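Local atomic coordinates of glycosyltransferase (Streptomyces halstedii, PDB entry 3WAD), a protein that is a glycosyltransferase of the GT-B fold, built from two Rossmann-like domains. Residues 25-30 / 404-409; 144-149 / 410-415. All blocks are in the same frame, centred on the assembly; numbering follows the deposited sequence.

In the fold
Both contacts are made by one element, the C-terminal helix 402-415, which lies against the N-terminal seven-stranded parallel sheet although it comes at the end of the chain. Contact 1 uses its first part (404-409) and meets the end of helix 18-27 with the turn after it; contact 2 uses its last part (410-415) and meets the start of strand 147-150. Their centres are about 12 Å apart. Along the chain the segments run 25-30, 144-149, 404-409, 410-415, so the two contacts interlock. This is the GT-B pattern in which the last helix crosses back to pack on the N-terminal domain, so that a helix from the end of the chain completes the packing around the N-terminal sheet.

Contact 1 of 2, residues 25-30 / 404-409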
ATOM      1  N   THR B  25       7.191   1.633   4.865  1.00 22.77           N
ATOM      2  CA  THR B  25       6.355   0.785   5.731  1.00 22.94           C
ATOM      3  C   THR B  25       6.873  -0.668   5.801  1.00 23.88           C
ATOM      4  O   THR B  25       6.958  -1.239   6.881  1.00 26.28           O
ATOM      5  CB  THR B  25       4.884   0.867   5.266  1.00 22.73           C
ATOM      6  OG1 THR B  25       4.471   2.256   5.348  1.00 17.79           O
ATOM      7  CG2 THR B  25       3.956   0.033   6.165  1.00 24.38           C
ATOM      8  N   THR B  26       7.250  -1.255   4.683  1.00 23.24           N
ATOM      9  CA  THR B  26       7.549  -2.677   4.703  1.00 25.26           C
ATOM     10  C   THR B  26       8.990  -2.960   5.184  1.00 25.99           C
ATOM     11  O   THR B  26       9.340  -4.112   5.469  1.00 28.42           O
ATOM     12  CB  THR B  26       7.260  -3.349   3.362  1.00 25.09           C
ATOM     13  OG1 THR B  26       7.997  -2.688   2.304  1.00 23.35           O
ATOM     14  CG2 THR B  26       5.641  -3.309   3.097  1.00 24.62           C
ATOM     15  N   ALA B  27       9.797  -1.919   5.206  1.00 27.31           N
ATOM     16  CA  ALA B  27      11.099  -1.967   5.879  1.00 28.93           C
ATOM     17  C   ALA B  27      10.949  -1.791   7.401  1.00 30.67           C
ATOM     18  O   ALA B  27      11.907  -2.056   8.116  1.00 32.28           O
ATOM     19  CB  ALA B  27      12.031  -0.953   5.278  1.00 27.31           C
ATOM     20  N   GLY B  28       9.790  -1.324   7.910  1.00 30.68           N
ATOM     21  CA  GLY B  28       9.450  -1.436   9.364  1.00 29.79           C
ATOM     22  C   GLY B  28       9.185  -0.101  10.019  1.00 30.62           C
ATOM     23  O   GLY B  28       8.843   0.017  11.238  1.00 30.84           O
ATOM     24  N   HIS B  29       9.317   0.956   9.225  1.00 29.49           N
ATOM     25  CA  HIS B  29       9.137   2.238   9.793  1.00 28.71           C
ATOM     26  C   HIS B  29       7.672   2.529   9.918  1.00 28.76           C
ATOM     27  O   HIS B  29       6.877   1.916   9.202  1.00 29.65           O
ATOM     28  CB  HIS B  29       9.863   3.194   8.883  1.00 30.11           C
ATOM     29  CG  HIS B  29      11.274   2.754   8.617  1.00 30.83           C
ATOM     30  ND1 HIS B  29      12.257   2.810   9.589  1.00 27.36           N
ATOM     31  CD2 HIS B  29      11.853   2.196   7.518  1.00 29.84           C
ATOM     32  CE1 HIS B  29      13.383   2.326   9.094  1.00 27.51           C
ATOM     33  NE2 HIS B  29      13.173   1.964   7.835  1.00 28.43           N
ATOM     34  N   GLU B  30       7.320   3.500  10.768  1.00 29.12           N
ATOM     35  CA  GLU B  30       5.951   3.933  11.010  1.00 30.52           C
ATOM     36  C   GLU B  30       5.742   5.200  10.169  1.00 30.14           C
ATOM     37  O   GLU B  30       6.445   6.206  10.379  1.00 29.24           O
ATOM     38  CB  GLU B  30       5.733   4.388  12.444  1.00 31.18           C
ATOM     39  CG  GLU B  30       6.040   3.377  13.497  1.00 38.78           C
ATOM     40  CD  GLU B  30       4.878   2.448  13.735  1.00 46.07           C
ATOM     41  OE1 GLU B  30       5.103   1.213  13.740  1.00 49.58           O
ATOM     42  OE2 GLU B  30       3.735   2.946  13.895  1.00 49.37           O
ATOM     43  N   GLU B 404      16.983   0.406  -1.576  1.00 31.68           N
ATOM     44  CA  GLU B 404      18.171   1.280  -1.498  1.00 31.65           C
ATOM     45  C   GLU B 404      17.837   2.732  -1.090  1.00 31.11           C
ATOM     46  O   GLU B 404      18.599   3.425  -0.386  1.00 29.91           O
ATOM     47  CB  GLU B 404      18.811   1.390  -2.870  1.00 32.49           C
ATOM     48  CG  GLU B 404      19.546   0.222  -3.419  1.00 37.72           C
ATOM     49  CD  GLU B 404      20.240   0.595  -4.742  1.00 43.23           C
ATOM     50  OE1 GLU B 404      21.097   1.587  -4.782  1.00 44.08           O
ATOM     51  OE2 GLU B 404      19.905  -0.089  -5.736  1.00 42.77           O
ATOM     52  N   THR B 405      16.695   3.243  -1.576  1.00 30.39           N
ATOM     53  CA  THR B 405      16.317   4.628  -1.275  1.00 27.39           C
ATOM     54  C   THR B 405      15.884   4.809   0.175  1.00 27.78           C
ATOM     55  O   THR B 405      16.170   5.857   0.814  1.00 27.98           O
ATOM     56  CB  THR B 405      15.167   5.126  -2.219  1.00 27.89           C
ATOM     57  OG1 THR B 405      15.627   5.006  -3.591  1.00 26.74           O
ATOM     58  CG2 THR B 405      14.868   6.509  -1.875  1.00 22.98           C
ATOM     59  N   VAL B 406      15.143   3.820   0.689  1.00 26.51           N
ATOM     60  CA  VAL B 406      14.821   3.825   2.105  1.00 26.08           C
ATOM     61  C   VAL B 406      16.170   3.852   2.865  1.00 26.46           C
ATOM     62  O   VAL B 406      16.312   4.558   3.811  1.00 28.27           O
ATOM     63  CB  VAL B 406      14.000   2.533   2.485  1.00 26.18           C
ATOM     64  CG1 VAL B 406      13.961   2.359   4.039  1.00 23.37           C
ATOM     65  CG2 VAL B 406      12.598   2.589   1.876  1.00 25.35           C
ATOM     66  N   GLY B 407      17.178   3.128   2.374  1.00 28.52           N
ATOM     67  CA  GLY B 407      18.467   3.076   3.070  1.00 30.08           C
ATOM     68  C   GLY B 407      19.112   4.439   3.089  1.00 30.44           C
ATOM     69  O   GLY B 407      19.644   4.817   4.082  1.00 29.38           O
ATOM     70  N   GLU B 408      19.001   5.208   1.996  1.00 31.63           N
ATOM     71  CA  GLU B 408      19.471   6.594   2.026  1.00 30.72           C
ATOM     72  C   GLU B 408      18.678   7.469   2.932  1.00 30.52           C
ATOM     73  O   GLU B 408      19.206   8.408   3.530  1.00 30.57           O
ATOM     74  CB  GLU B 408      19.428   7.233   0.629  1.00 30.73           C
ATOM     75  CG  GLU B 408      20.228   6.531  -0.344  1.00 35.18           C
ATOM     76  CD  GLU B 408      21.700   6.913  -0.279  1.00 42.87           C
ATOM     77  OE1 GLU B 408      22.165   7.622   0.673  1.00 40.02           O
ATOM     78  OE2 GLU B 408      22.416   6.426  -1.191  1.00 50.45           O
ATOM     79  N   LEU B 409      17.360   7.231   3.004  1.00 29.71           N
ATOM     80  CA  LEU B 409      16.548   8.095   3.808  1.00 27.47           C
ATOM     81  C   LEU B 409      16.886   7.871   5.307  1.00 26.20           C
ATOM     82  O   LEU B 409      16.749   8.768   6.119  1.00 24.46           O
ATOM     83  CB  LEU B 409      15.036   7.805   3.541  1.00 28.45           C
ATOM     84  CG  LEU B 409      14.545   8.320   2.158  1.00 28.74           C
ATOM     85  CD1 LEU B 409      13.099   7.918   1.911  1.00 30.23           C
ATOM     86  CD2 LEU B 409      14.722   9.803   2.018  1.00 22.48           C
TER
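Within 404-409, Val-406 is the residue that reaches segment 25-30, and one methyl, CG1, does all the touching. Val-406 CG1 lies 4.0 Å from Ala-27 CB and 3.9 Å from His-29 NE2, so the methyl of Ala-27 and the imidazole of His-29 share a single apolar partner in 404-409; farther along the same helix, Val-410 also packs on the His-29 ring. The valine is rotated to place CG1 anti to its own backbone N (chi1 166°), which directs that methyl at the pair. His-29 comes from the opposite direction and meets it obliquely, with CD2 nearly as close to Val-406 CG1, at 4.1 Å, as NE2 is. The far ring nitrogen, ND1, is hydrogen-bonded to the N atom of Met-1, which ties the imidazole to the start of the chain. Gly-28 lets the chain turn between the two contact residues: it closes helix 18-27 with a Schellman motif, and its positive phi (122°) suits glycine.

The tight side lies inward. Val-406 is buried and also packs on Ala-23 and Leu-24 of helix 18-27, while Leu-409, one turn on, drops onto Leu-20 and onto Leu-126 and Ile-128 of strand 126-130. The other side is looser: only 80 Å² is buried between the two segments, Ala-27 and His-29 remain partly exposed, and Glu-404 lies on the exposed outer side of the helix. Glu-30 leads away from Val-406 into strand 30-35, and its OE1 forms a salt bridge with Arg-331 of the second subunit. A C-terminal helix packed against helix 18-27 and the parallel sheet of the N-terminal Rossmann-like domain is a hallmark of GT-B glycosyltransferases.

Contact 2 of 2, residues 144-149 / 410-415; sequences GAPHVR and VRVAER
Pro-146 makes the first and larger part of this contact, just before strand 147-150 begins. Its ring meets both a side chain and the backbone of helix 402-415: Pro-146 CB is 3.8 Å from Val-412 CG1, and Pro-146 CG is 3.8 Å from Ala-413 CA, with Ala-413 CB a little farther off at 4.3 Å. The carbonyl O of Val-412 is also close, 4.0 Å from Pro-146 CG, so the proline ring rests beside this oxygen and the Ala-413 CA. Next, His-147 points to the other face of the sheet, where ND1 and NE2 are hydrogen-bonded to Trp-129 and Glu-141. This strand belongs to the parallel sheet of the N-terminal Rossmann-like domain, and the helix covering it here is the last of the chain, as in other GT-B enzymes. Val-148 then returns to the helix side, its CG2 4.2 Å from Val-412 CG1. Val-412 CG1, anti to the backbone N of Val-412 (chi1 163°), therefore meets both Pro-146 and Val-148. Val-412 also packs on Leu-126 and Thr-204, from the strands flanking 147-150. Arg-149, the next residue of the strand, forms a salt bridge with Asp-155.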
ATOM      1  N   GLY B 144      13.780  19.889  14.826  1.00 38.67           N
ATOM      2  CA  GLY B 144      15.083  19.485  14.271  1.00 35.05           C
ATOM      3  C   GLY B 144      15.015  18.120  13.624  1.00 36.73           C
ATOM      4  O   GLY B 144      15.996  17.277  13.686  1.00 36.17           O
ATOM      5  N   ALA B 145      13.894  17.842  12.937  1.00 32.77           N
ATOM      6  CA  ALA B 145      14.045  16.682  12.077  1.00 29.72           C
ATOM      7  C   ALA B 145      14.584  17.221  10.751  1.00 27.56           C
ATOM      8  O   ALA B 145      14.170  18.295  10.293  1.00 27.95           O
ATOM      9  CB  ALA B 145      12.693  15.901  11.905  1.00 27.95           C
ATOM     10  N   PRO B 146      15.474  16.469  10.141  1.00 26.34           N
ATOM     11  CA  PRO B 146      15.936  16.648   8.822  1.00 26.80           C
ATOM     12  C   PRO B 146      14.653  16.392   7.902  1.00 29.89           C
ATOM     13  O   PRO B 146      13.731  15.591   8.276  1.00 28.10           O
ATOM     14  CB  PRO B 146      16.899  15.513   8.680  1.00 28.51           C
ATOM     15  CG  PRO B 146      16.343  14.414   9.696  1.00 24.88           C
ATOM     16  CD  PRO B 146      15.914  15.183  10.751  1.00 25.53           C
ATOM     17  N   HIS B 147      14.541  17.104   6.772  1.00 29.09           N
ATOM     18  CA  HIS B 147      13.339  16.932   5.890  1.00 27.22           C
ATOM     19  C   HIS B 147      13.780  16.815   4.441  1.00 26.95           C
ATOM     20  O   HIS B 147      14.697  17.526   3.981  1.00 26.01           O
ATOM     21  CB  HIS B 147      12.310  18.022   6.143  1.00 26.58           C
ATOM     22  CG  HIS B 147      12.903  19.391   6.196  1.00 31.13           C
ATOM     23  ND1 HIS B 147      13.013  20.191   5.077  1.00 29.76           N
ATOM     24  CD2 HIS B 147      13.489  20.078   7.208  1.00 30.35           C
ATOM     25  CE1 HIS B 147      13.611  21.321   5.407  1.00 30.28           C
ATOM     26  NE2 HIS B 147      13.869  21.294   6.700  1.00 31.65           N
ATOM     27  N   VAL B 148      13.137  15.907   3.727  1.00 24.89           N
ATOM     28  CA  VAL B 148      13.458  15.653   2.344  1.00 24.16           C
ATOM     29  C   VAL B 148      12.332  16.225   1.461  1.00 24.80           C
ATOM     30  O   VAL B 148      11.114  15.839   1.642  1.00 22.55           O
ATOM     31  CB  VAL B 148      13.567  14.182   2.115  1.00 23.77           C
ATOM     32  CG1 VAL B 148      13.777  13.890   0.598  1.00 24.72           C
ATOM     33  CG2 VAL B 148      14.695  13.619   2.923  1.00 21.55           C
ATOM     34  N   ARG B 149      12.706  17.142   0.550  1.00 22.98           N
ATOM     35  CA  ARG B 149      11.752  17.720  -0.391  1.00 21.72           C
ATOM     36  C   ARG B 149      11.569  16.714  -1.550  1.00 21.87           C
ATOM     37  O   ARG B 149      12.525  16.411  -2.273  1.00 21.69           O
ATOM     38  CB  ARG B 149      12.169  19.153  -0.809  1.00 23.02           C
ATOM     39  CG  ARG B 149      11.199  19.833  -1.841  1.00 21.84           C
ATOM     40  CD  ARG B 149      11.670  21.217  -2.190  1.00 21.54           C
ATOM     41  NE  ARG B 149      12.964  21.110  -2.855  1.00 20.26           N
ATOM     42  CZ  ARG B 149      13.198  21.435  -4.131  1.00 17.96           C
ATOM     43  NH1 ARG B 149      12.218  21.934  -4.905  1.00 20.13           N
ATOM     44  NH2 ARG B 149      14.416  21.219  -4.626  1.00 20.35           N
ATOM     45  N   VAL B 410      17.210   6.628   5.650  1.00 26.78           N
ATOM     46  CA  VAL B 410      17.633   6.300   7.030  1.00 26.58           C
ATOM     47  C   VAL B 410      18.970   7.010   7.261  1.00 27.31           C
ATOM     48  O   VAL B 410      19.157   7.538   8.342  1.00 28.80           O
ATOM     49  CB  VAL B 410      17.715   4.768   7.257  1.00 26.56           C
ATOM     50  CG1 VAL B 410      18.529   4.375   8.525  1.00 30.13           C
ATOM     51  CG2 VAL B 410      16.291   4.151   7.355  1.00 25.36           C
ATOM     52  N   ARG B 411      19.871   7.054   6.258  1.00 29.27           N
ATOM     53  CA  ARG B 411      21.155   7.796   6.454  1.00 30.52           C
ATOM     54  C   ARG B 411      20.896   9.267   6.602  1.00 30.24           C
ATOM     55  O   ARG B 411      21.620   9.923   7.310  1.00 30.99           O
ATOM     56  CB  ARG B 411      22.180   7.506   5.360  1.00 31.29           C
ATOM     57  CG  ARG B 411      22.718   6.029   5.464  1.00 37.80           C
ATOM     58  CD  ARG B 411      23.813   5.691   4.480  1.00 45.37           C
ATOM     59  NE  ARG B 411      23.525   4.418   3.789  1.00 53.33           N
ATOM     60  CZ  ARG B 411      22.998   4.312   2.560  1.00 56.10           C
ATOM     61  NH1 ARG B 411      22.692   5.403   1.858  1.00 58.12           N
ATOM     62  NH2 ARG B 411      22.776   3.116   2.019  1.00 56.33           N
ATOM     63  N   VAL B 412      19.854   9.811   5.949  1.00 28.97           N
ATOM     64  CA  VAL B 412      19.496  11.239   6.166  1.00 27.05           C
ATOM     65  C   VAL B 412      19.034  11.441   7.573  1.00 25.84           C
ATOM     66  O   VAL B 412      19.423  12.428   8.201  1.00 25.29           O
ATOM     67  CB  VAL B 412      18.317  11.838   5.247  1.00 26.52           C
ATOM     68  CG1 VAL B 412      17.734  13.171   5.846  1.00 29.73           C
ATOM     69  CG2 VAL B 412      18.829  12.138   3.915  1.00 28.85           C
ATOM     70  N   ALA B 413      18.156  10.569   8.079  1.00 26.21           N
ATOM     71  CA  ALA B 413      17.644  10.872   9.419  1.00 26.27           C
ATOM     72  C   ALA B 413      18.760  10.639  10.447  1.00 28.18           C
ATOM     73  O   ALA B 413      18.799  11.341  11.453  1.00 27.82           O
ATOM     74  CB  ALA B 413      16.438  10.092   9.774  1.00 28.34           C
ATOM     75  N   GLU B 414      19.654   9.686  10.171  1.00 30.47           N
ATOM     76  CA  GLU B 414      20.718   9.389  11.176  1.00 34.78           C
ATOM     77  C   GLU B 414      21.809  10.461  11.191  1.00 35.05           C
ATOM     78  O   GLU B 414      22.243  10.827  12.245  1.00 34.19           O
ATOM     79  CB  GLU B 414      21.322   7.998  10.960  1.00 34.94           C
ATOM     80  CG  GLU B 414      20.427   6.934  11.593  1.00 41.85           C
ATOM     81  CD  GLU B 414      20.752   5.485  11.167  1.00 49.58           C
ATOM     82  OE1 GLU B 414      21.698   5.247  10.351  1.00 54.49           O
ATOM     83  OE2 GLU B 414      20.027   4.567  11.656  1.00 52.08           O
ATOM     84  N   ARG B 415      22.225  10.885   9.988  1.00 38.31           N
ATOM     85  CA  ARG B 415      23.241  11.934   9.719  1.00 40.64           C
ATOM     86  C   ARG B 415      22.681  13.232  10.219  1.00 41.43           C
ATOM     87  O   ARG B 415      23.409  14.019  10.828  1.00 43.19           O
ATOM     88  CB  ARG B 415      23.589  12.037   8.199  1.00 41.45           C
ATOM     89  CG  ARG B 415      24.980  11.413   7.737  1.00 42.96           C
ATOM     90  CD  ARG B 415      25.242  11.700   6.220  1.00 47.99           C
ATOM     91  NE  ARG B 415      24.959  10.512   5.385  1.00 52.76           N
ATOM     92  CZ  ARG B 415      24.001  10.400   4.444  1.00 54.00           C
ATOM     93  NH1 ARG B 415      23.854   9.252   3.792  1.00 54.75           N
ATOM     94  NH2 ARG B 415      23.193  11.409   4.135  1.00 53.57           N
TER